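Long-range contacts in processed glycerol phosphate lipoteichoic acid synthase 2 (Bacillus subtilis, PDB 2W8D), which belongs to the sulfatase family of the alkaline phosphatase clan and carries a magnesium ion in the C-terminal domain crystallised here: residues S94-A99 with E390-I395; D327-G332 with D399-Y404. One frame throughout, in Å; residues are numbered along the deposited sequence.

Interaction 1 (S94-A99 with E390-I395); sequences SLYPLA and EMSDKI. With PEG (di(hydroxyethyl)ether), chain E.
S392 turns its OG anti to its own backbone N (chi1 -178°), off the helix toward Y96, and chi1 of -69° sets CG of Y96 beside the tyrosine's backbone N; CD2 of the ring lies at the same hydroxyl. S392 OG accepts a hydrogen bond from Y96 N at 2.9 Å, moderately bent with an N-H...O angle of 145°. S392 OG also lies in the plane of the Y96 ring, 3.6 Å from Y96 CD2, so the serine abuts the rim rather than a face. A water continues the polar seam: it donates to Y96 O and, at 2.7 Å, to D393 OD1, and it also hydrogen-bonds S392 OG at 3.0 Å. D393 OD1 forms a salt bridge with NH2 of R347, which in turn hydrogen-bonds P97 O, so the carboxylate and the loop carbonyl share one arginine. The far end of Y96 is tied back to the helix by a hydrogen bond between its OH and E388. Beside S392, the side chains of L95 and I395 cross at about a right angle, CD1 of L95 resting 3.7 Å from CG2 of I395, while V10 and M14 of helix 6-17 also pack against I395. At the outer end a di(hydroxyethyl)ether molecule, probably from the crystallisation liquor, accepts a hydrogen bond from the backbone N of A99 on its O2, 2.9 Å away. The P97 side chain is about 13 Å from the magnesium ion, so this is packing at a distance from the metal site. The arrangement is a helix-on-loop packing: helix 380-397 lies against the irregular loop after helix 86-93, a loop that belongs to the sulfatase-family part of the chain.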
loop_
_atom_site.group_PDB
_atom_site.type_symbol
_atom_site.label_atom_id
_atom_site.label_comp_id
_atom_site.label_asym_id
_atom_site.label_seq_id
_atom_site.Cartn_x
_atom_site.Cartn_y
_atom_site.Cartn_z
ATOM N N SER A 94 -3.249 -6.220 -7.792
ATOM C CA SER A 94 -2.840 -5.312 -8.870
ATOM C C SER A 94 -4.039 -5.011 -9.764
ATOM O O SER A 94 -3.975 -5.038 -10.995
ATOM C CB SER A 94 -1.640 -5.867 -9.647
ATOM O OG SER A 94 -1.054 -4.855 -10.440
ATOM N N LEU A 95 -5.157 -4.776 -9.100
ATOM C CA LEU A 95 -6.397 -4.358 -9.728
ATOM C C LEU A 95 -6.993 -3.215 -8.922
ATOM O O LEU A 95 -6.933 -3.200 -7.699
ATOM C CB LEU A 95 -7.396 -5.507 -9.799
ATOM C CG LEU A 95 -7.108 -6.713 -10.686
ATOM C CD1 LEU A 95 -8.208 -7.766 -10.440
ATOM C CD2 LEU A 95 -7.028 -6.263 -12.159
ATOM N N TYR A 96 -7.564 -2.249 -9.621
ATOM C CA TYR A 96 -8.172 -1.094 -8.971
ATOM C C TYR A 96 -9.440 -1.455 -8.179
ATOM O O TYR A 96 -10.204 -2.346 -8.560
ATOM C CB TYR A 96 -8.492 -0.008 -10.011
ATOM C CG TYR A 96 -7.252 0.604 -10.560
ATOM C CD1 TYR A 96 -6.681 1.726 -9.949
ATOM C CD2 TYR A 96 -6.619 0.049 -11.664
ATOM C CE1 TYR A 96 -5.498 2.287 -10.443
ATOM C CE2 TYR A 96 -5.457 0.574 -12.151
ATOM C CZ TYR A 96 -4.898 1.693 -11.564
ATOM O OH TYR A 96 -3.734 2.213 -12.079
ATOM N N PRO A 97 -9.656 -0.746 -7.065
ATOM C CA PRO A 97 -10.860 -0.867 -6.250
ATOM C C PRO A 97 -12.040 -0.241 -6.986
ATOM O O PRO A 97 -11.888 0.233 -8.116
ATOM C CB PRO A 97 -10.515 -0.018 -5.032
ATOM C CG PRO A 97 -9.641 1.072 -5.620
ATOM C CD PRO A 97 -8.762 0.331 -6.586
ATOM N N LEU A 98 -13.215 -0.252 -6.374
ATOM C CA LEU A 98 -14.403 0.305 -7.059
ATOM C C LEU A 98 -14.345 1.842 -7.075
ATOM O O LEU A 98 -13.764 2.445 -6.178
ATOM C CB LEU A 98 -15.690 -0.158 -6.373
ATOM C CG LEU A 98 -16.027 -1.649 -6.279
ATOM C CD1 LEU A 98 -17.275 -1.844 -5.449
ATOM C CD2 LEU A 98 -16.318 -2.147 -7.678
ATOM N N ALA A 99 -14.934 2.444 -8.093
ATOM C CA ALA A 99 -15.064 3.876 -8.189
ATOM C C ALA A 99 -15.930 4.485 -7.075
ATOM O O ALA A 99 -15.664 5.627 -6.684
ATOM C CB ALA A 99 -15.622 4.304 -9.605
ATOM N N GLU A 390 -10.171 1.237 -17.340
ATOM C CA GLU A 390 -11.222 0.477 -18.018
ATOM C C GLU A 390 -10.948 -1.048 -18.001
ATOM O O GLU A 390 -11.852 -1.842 -17.728
ATOM C CB GLU A 390 -11.381 1.013 -19.440
ATOM C CG GLU A 390 -12.407 0.338 -20.319
ATOM C CD GLU A 390 -12.219 0.669 -21.824
ATOM O OE1 GLU A 390 -11.200 1.310 -22.193
ATOM O OE2 GLU A 390 -13.090 0.279 -22.641
HETATM N N MSE A 391 -9.706 -1.442 -18.265
HETATM C CA MSE A 391 -9.351 -2.861 -18.316
HETATM C C MSE A 391 -9.532 -3.506 -16.959
HETATM O O MSE A 391 -10.139 -4.564 -16.846
HETATM C CB MSE A 391 -7.938 -3.077 -18.851
HETATM C CG MSE A 391 -7.757 -2.639 -20.307
HETATM SE SE MSE A 391 -8.970 -3.511 -21.608
HETATM C CE MSE A 391 -10.220 -2.056 -21.945
ATOM N N SER A 392 -9.050 -2.835 -15.924
ATOM C CA SER A 392 -9.272 -3.287 -14.575
ATOM C C SER A 392 -10.782 -3.406 -14.258
ATOM O O SER A 392 -11.223 -4.454 -13.750
ATOM C CB SER A 392 -8.526 -2.395 -13.575
ATOM O OG SER A 392 -8.700 -2.856 -12.241
ATOM N N ASP A 393 -11.559 -2.354 -14.543
ATOM C CA ASP A 393 -13.027 -2.372 -14.302
ATOM C C ASP A 393 -13.743 -3.504 -15.031
ATOM O O ASP A 393 -14.655 -4.113 -14.465
ATOM C CB ASP A 393 -13.715 -1.021 -14.562
ATOM C CG ASP A 393 -13.361 0.042 -13.486
ATOM O OD1 ASP A 393 -13.024 -0.345 -12.341
ATOM O OD2 ASP A 393 -13.411 1.260 -13.780
ATOM N N LYS A 394 -13.316 -3.842 -16.245
ATOM C CA LYS A 394 -13.928 -5.004 -16.922
ATOM C C LYS A 394 -13.725 -6.285 -16.132
ATOM O O LYS A 394 -14.638 -7.108 -16.028
ATOM C CB LYS A 394 -13.411 -5.176 -18.348
ATOM C CG LYS A 394 -14.096 -4.244 -19.318
ATOM C CD LYS A 394 -13.329 -4.084 -20.630
ATOM C CE LYS A 394 -14.239 -3.498 -21.666
ATOM N NZ LYS A 394 -13.671 -2.230 -22.182
ATOM N N ILE A 395 -12.533 -6.437 -15.562
ATOM C CA ILE A 395 -12.212 -7.631 -14.792
ATOM C C ILE A 395 -13.092 -7.734 -13.544
ATOM O O ILE A 395 -13.698 -8.784 -13.280
ATOM C CB ILE A 395 -10.704 -7.703 -14.444
ATOM C CG1 ILE A 395 -9.903 -8.134 -15.686
ATOM C CG2 ILE A 395 -10.431 -8.685 -13.303
ATOM C CD1 ILE A 395 -8.357 -7.818 -15.557
HETATM C C1 PEG E . -16.116 -1.083 -10.548
HETATM O O1 PEG E . -14.961 -1.874 -10.831
HETATM C C2 PEG E . -15.809 0.407 -10.677
HETATM O O2 PEG E . -16.726 1.277 -9.999
HETATM C C3 PEG E . -18.127 0.907 -9.900
HETATM C C4 PEG E . -18.806 1.744 -8.804
HETATM O O4 PEG E . -19.629 0.921 -7.953
HETATM O O HOH W 1 -11.293 -1.892 -11.008
#

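Interaction 2 (D327-G332 with D399-Y404)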
loop_
_atom_site.group_PDB
_atom_site.type_symbol
_atom_site.label_atom_id
_atom_site.label_comp_id
_atom_site.label_asym_id
_atom_site.label_seq_id
_atom_site.Cartn_x
_atom_site.Cartn_y
_atom_site.Cartn_z
ATOM N N ASP A 327 1.894 -13.844 -17.281
ATOM C CA ASP A 327 0.673 -14.615 -17.511
ATOM C C ASP A 327 -0.523 -14.200 -16.632
ATOM O O ASP A 327 -1.617 -14.734 -16.785
ATOM C CB ASP A 327 0.939 -16.120 -17.424
ATOM C CG ASP A 327 0.087 -16.917 -18.413
ATOM O OD1 ASP A 327 -0.664 -16.295 -19.199
ATOM O OD2 ASP A 327 0.163 -18.167 -18.418
ATOM N N TYR A 328 -0.326 -13.229 -15.744
ATOM C CA TYR A 328 -1.417 -12.726 -14.893
ATOM C C TYR A 328 -2.041 -11.446 -15.392
ATOM O O TYR A 328 -1.368 -10.592 -15.963
ATOM C CB TYR A 328 -0.925 -12.505 -13.469
ATOM C CG TYR A 328 -0.369 -13.759 -12.885
ATOM C CD1 TYR A 328 -1.218 -14.784 -12.467
ATOM C CD2 TYR A 328 1.008 -13.947 -12.773
ATOM C CE1 TYR A 328 -0.722 -15.943 -11.928
ATOM C CE2 TYR A 328 1.518 -15.127 -12.241
ATOM C CZ TYR A 328 0.637 -16.119 -11.824
ATOM O OH TYR A 328 1.118 -17.295 -11.296
ATOM N N LEU A 329 -3.329 -11.289 -15.118
ATOM C CA LEU A 329 -4.035 -10.089 -15.502
ATOM C C LEU A 329 -3.956 -9.086 -14.358
ATOM O O LEU A 329 -4.806 -9.070 -13.466
ATOM C CB LEU A 329 -5.474 -10.423 -15.887
ATOM C CG LEU A 329 -5.657 -11.372 -17.081
ATOM C CD1 LEU A 329 -7.086 -11.323 -17.525
ATOM C CD2 LEU A 329 -4.741 -11.021 -18.259
HETATM N N MSE A 330 -2.903 -8.271 -14.402
HETATM C CA MSE A 330 -2.566 -7.311 -13.382
HETATM C C MSE A 330 -2.449 -5.947 -14.042
HETATM O O MSE A 330 -1.896 -5.826 -15.123
HETATM C CB MSE A 330 -1.252 -7.691 -12.717
HETATM C CG MSE A 330 -1.382 -8.839 -11.729
HETATM SE SE MSE A 330 0.305 -9.304 -10.846
HETATM C CE MSE A 330 -0.455 -10.466 -9.468
ATOM N N SER A 331 -2.967 -4.922 -13.373
ATOM C CA SER A 331 -2.983 -3.576 -13.916
ATOM C C SER A 331 -1.658 -2.851 -13.759
ATOM O O SER A 331 -1.341 -1.959 -14.551
ATOM C CB SER A 331 -4.087 -2.760 -13.234
ATOM O OG SER A 331 -5.354 -3.167 -13.735
ATOM N N GLY A 332 -0.890 -3.228 -12.739
ATOM C CA GLY A 332 0.323 -2.486 -12.371
ATOM C C GLY A 332 1.593 -2.841 -13.125
ATOM O O GLY A 332 1.671 -3.824 -13.848
ATOM N N ASP A 399 -16.344 -10.048 -13.265
ATOM C CA ASP A 399 -15.766 -11.199 -12.562
ATOM C C ASP A 399 -15.080 -12.150 -13.581
ATOM O O ASP A 399 -15.402 -13.341 -13.683
ATOM C CB ASP A 399 -16.844 -11.901 -11.707
ATOM C CG ASP A 399 -16.273 -12.981 -10.800
ATOM O OD1 ASP A 399 -15.064 -12.916 -10.487
ATOM O OD2 ASP A 399 -17.019 -13.907 -10.399
ATOM N N LEU A 400 -14.121 -11.598 -14.316
ATOM C CA LEU A 400 -13.596 -12.220 -15.542
ATOM C C LEU A 400 -12.603 -13.331 -15.274
ATOM O O LEU A 400 -12.404 -14.214 -16.119
ATOM C CB LEU A 400 -12.949 -11.167 -16.465
ATOM C CG LEU A 400 -13.889 -10.203 -17.182
ATOM C CD1 LEU A 400 -13.111 -9.353 -18.169
ATOM C CD2 LEU A 400 -15.039 -10.951 -17.896
ATOM N N LEU A 401 -11.975 -13.273 -14.107
ATOM C CA LEU A 401 -11.035 -14.306 -13.686
ATOM C C LEU A 401 -11.651 -15.725 -13.525
ATOM O O LEU A 401 -10.908 -16.701 -13.465
ATOM C CB LEU A 401 -10.211 -13.836 -12.469
ATOM C CG LEU A 401 -9.361 -12.569 -12.721
ATOM C CD1 LEU A 401 -8.637 -12.046 -11.457
ATOM C CD2 LEU A 401 -8.355 -12.736 -13.848
ATOM N N ARG A 402 -12.980 -15.856 -13.492
ATOM C CA ARG A 402 -13.618 -17.183 -13.654
ATOM C C ARG A 402 -13.226 -17.855 -14.982
ATOM O O ARG A 402 -13.308 -19.080 -15.120
ATOM C CB ARG A 402 -15.156 -17.097 -13.608
ATOM C CG ARG A 402 -15.741 -16.604 -12.293
ATOM C CD ARG A 402 -17.208 -16.400 -12.430
ATOM N NE ARG A 402 -17.527 -15.193 -13.200
ATOM C CZ ARG A 402 -18.713 -14.942 -13.762
ATOM N NH1 ARG A 402 -19.684 -15.840 -13.679
ATOM N NH2 ARG A 402 -18.914 -13.807 -14.440
ATOM N N PHE A 403 -12.837 -17.046 -15.962
ATOM C CA PHE A 403 -12.602 -17.527 -17.321
ATOM C C PHE A 403 -11.137 -17.419 -17.751
ATOM O O PHE A 403 -10.838 -17.535 -18.925
ATOM C CB PHE A 403 -13.496 -16.749 -18.302
ATOM C CG PHE A 403 -14.947 -16.652 -17.861
ATOM C CD1 PHE A 403 -15.742 -17.802 -17.759
ATOM C CD2 PHE A 403 -15.510 -15.414 -17.540
ATOM C CE1 PHE A 403 -17.045 -17.712 -17.339
ATOM C CE2 PHE A 403 -16.829 -15.322 -17.125
ATOM C CZ PHE A 403 -17.592 -16.464 -17.021
ATOM N N TYR A 404 -10.227 -17.179 -16.803
ATOM C CA TYR A 404 -8.809 -17.086 -17.108
ATOM C C TYR A 404 -7.981 -18.020 -16.241
ATOM O O TYR A 404 -8.049 -17.940 -15.015
ATOM C CB TYR A 404 -8.316 -15.664 -16.891
ATOM C CG TYR A 404 -6.920 -15.480 -17.384
ATOM C CD1 TYR A 404 -5.855 -15.353 -16.496
ATOM C CD2 TYR A 404 -6.654 -15.483 -18.750
ATOM C CE1 TYR A 404 -4.557 -15.189 -16.962
ATOM C CE2 TYR A 404 -5.364 -15.332 -19.234
ATOM C CZ TYR A 404 -4.314 -15.191 -18.345
ATOM O OH TYR A 404 -3.034 -15.039 -18.847
#
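Y404 reaches the 327-332 loop with its phenol: CG stands anti to the backbone N (chi1 -172°), and the ring beyond it ends with OH at D327. Two oxygens of that one residue meet the hydroxyl at short range, Y404 OH lying 2.5 Å from D327 O and 2.7 Å from D327 OD1. The backbone oxygen lies in the plane of the ring at its edge, whereas the carboxylate plane stands nearly perpendicular to the ring, 88° away. K15 of helix 6-17 adds a long, weak ion pair to OD1.

One face of the same ring is covered by L329, whose chi1 of -61° sets CG beside the backbone N. CG of L329 makes a CH-pi contact 4.0 Å from the centroid of the Y404 ring and only 14° off the normal, with CD1 near Y404 CG and CD2 near CZ, so the isobutyl fork spreads along the ring. L329 is the centre of an inverse gamma turn in the loop. On the other segment, D399 is the C-prime residue of a Schellman motif that ends helix 380-397, and the chain then makes a short 3-10 turn at 400-402 before Y404. L401 comes from that turn: its side chain and that of L329 run antiparallel alongside each other, CD1 of L329 meeting CD2 of L401 at 4.1 Å. I395 packs against both leucines, and M14 also touches L329.

The 3-10 turn is braced by R402, whose NE points at a lone pair of D399 O, 2.9 Å away, almost within the guanidinium plane. F403 CZ sits 3.8 Å above the centre of the R402 guanidinium. Downstream, the carbonyl of Y404 accepts a hydrogen bond from Q113 NE2.

Overall arrangement
From the N terminus the chain first lays down helix 6-17, whose side chains touch both contacts, then reaches 94-99 after helix 86-93. Interaction 1 closes the long loop from there to helix 380-397. Interaction 2 opens inside that loop, at 327-332, and closes after the helix at 399-404, so the two loops cross instead of nesting. The contacts meet directly: S94 O and OG probably hydrogen-bond to the backbone N of S331 and of G332, S331 OG packs on S392 CB, and K394 O lies against L400 CG. Together they fasten the last helix and its following turn to the loops after helices 86-93 and 313-320.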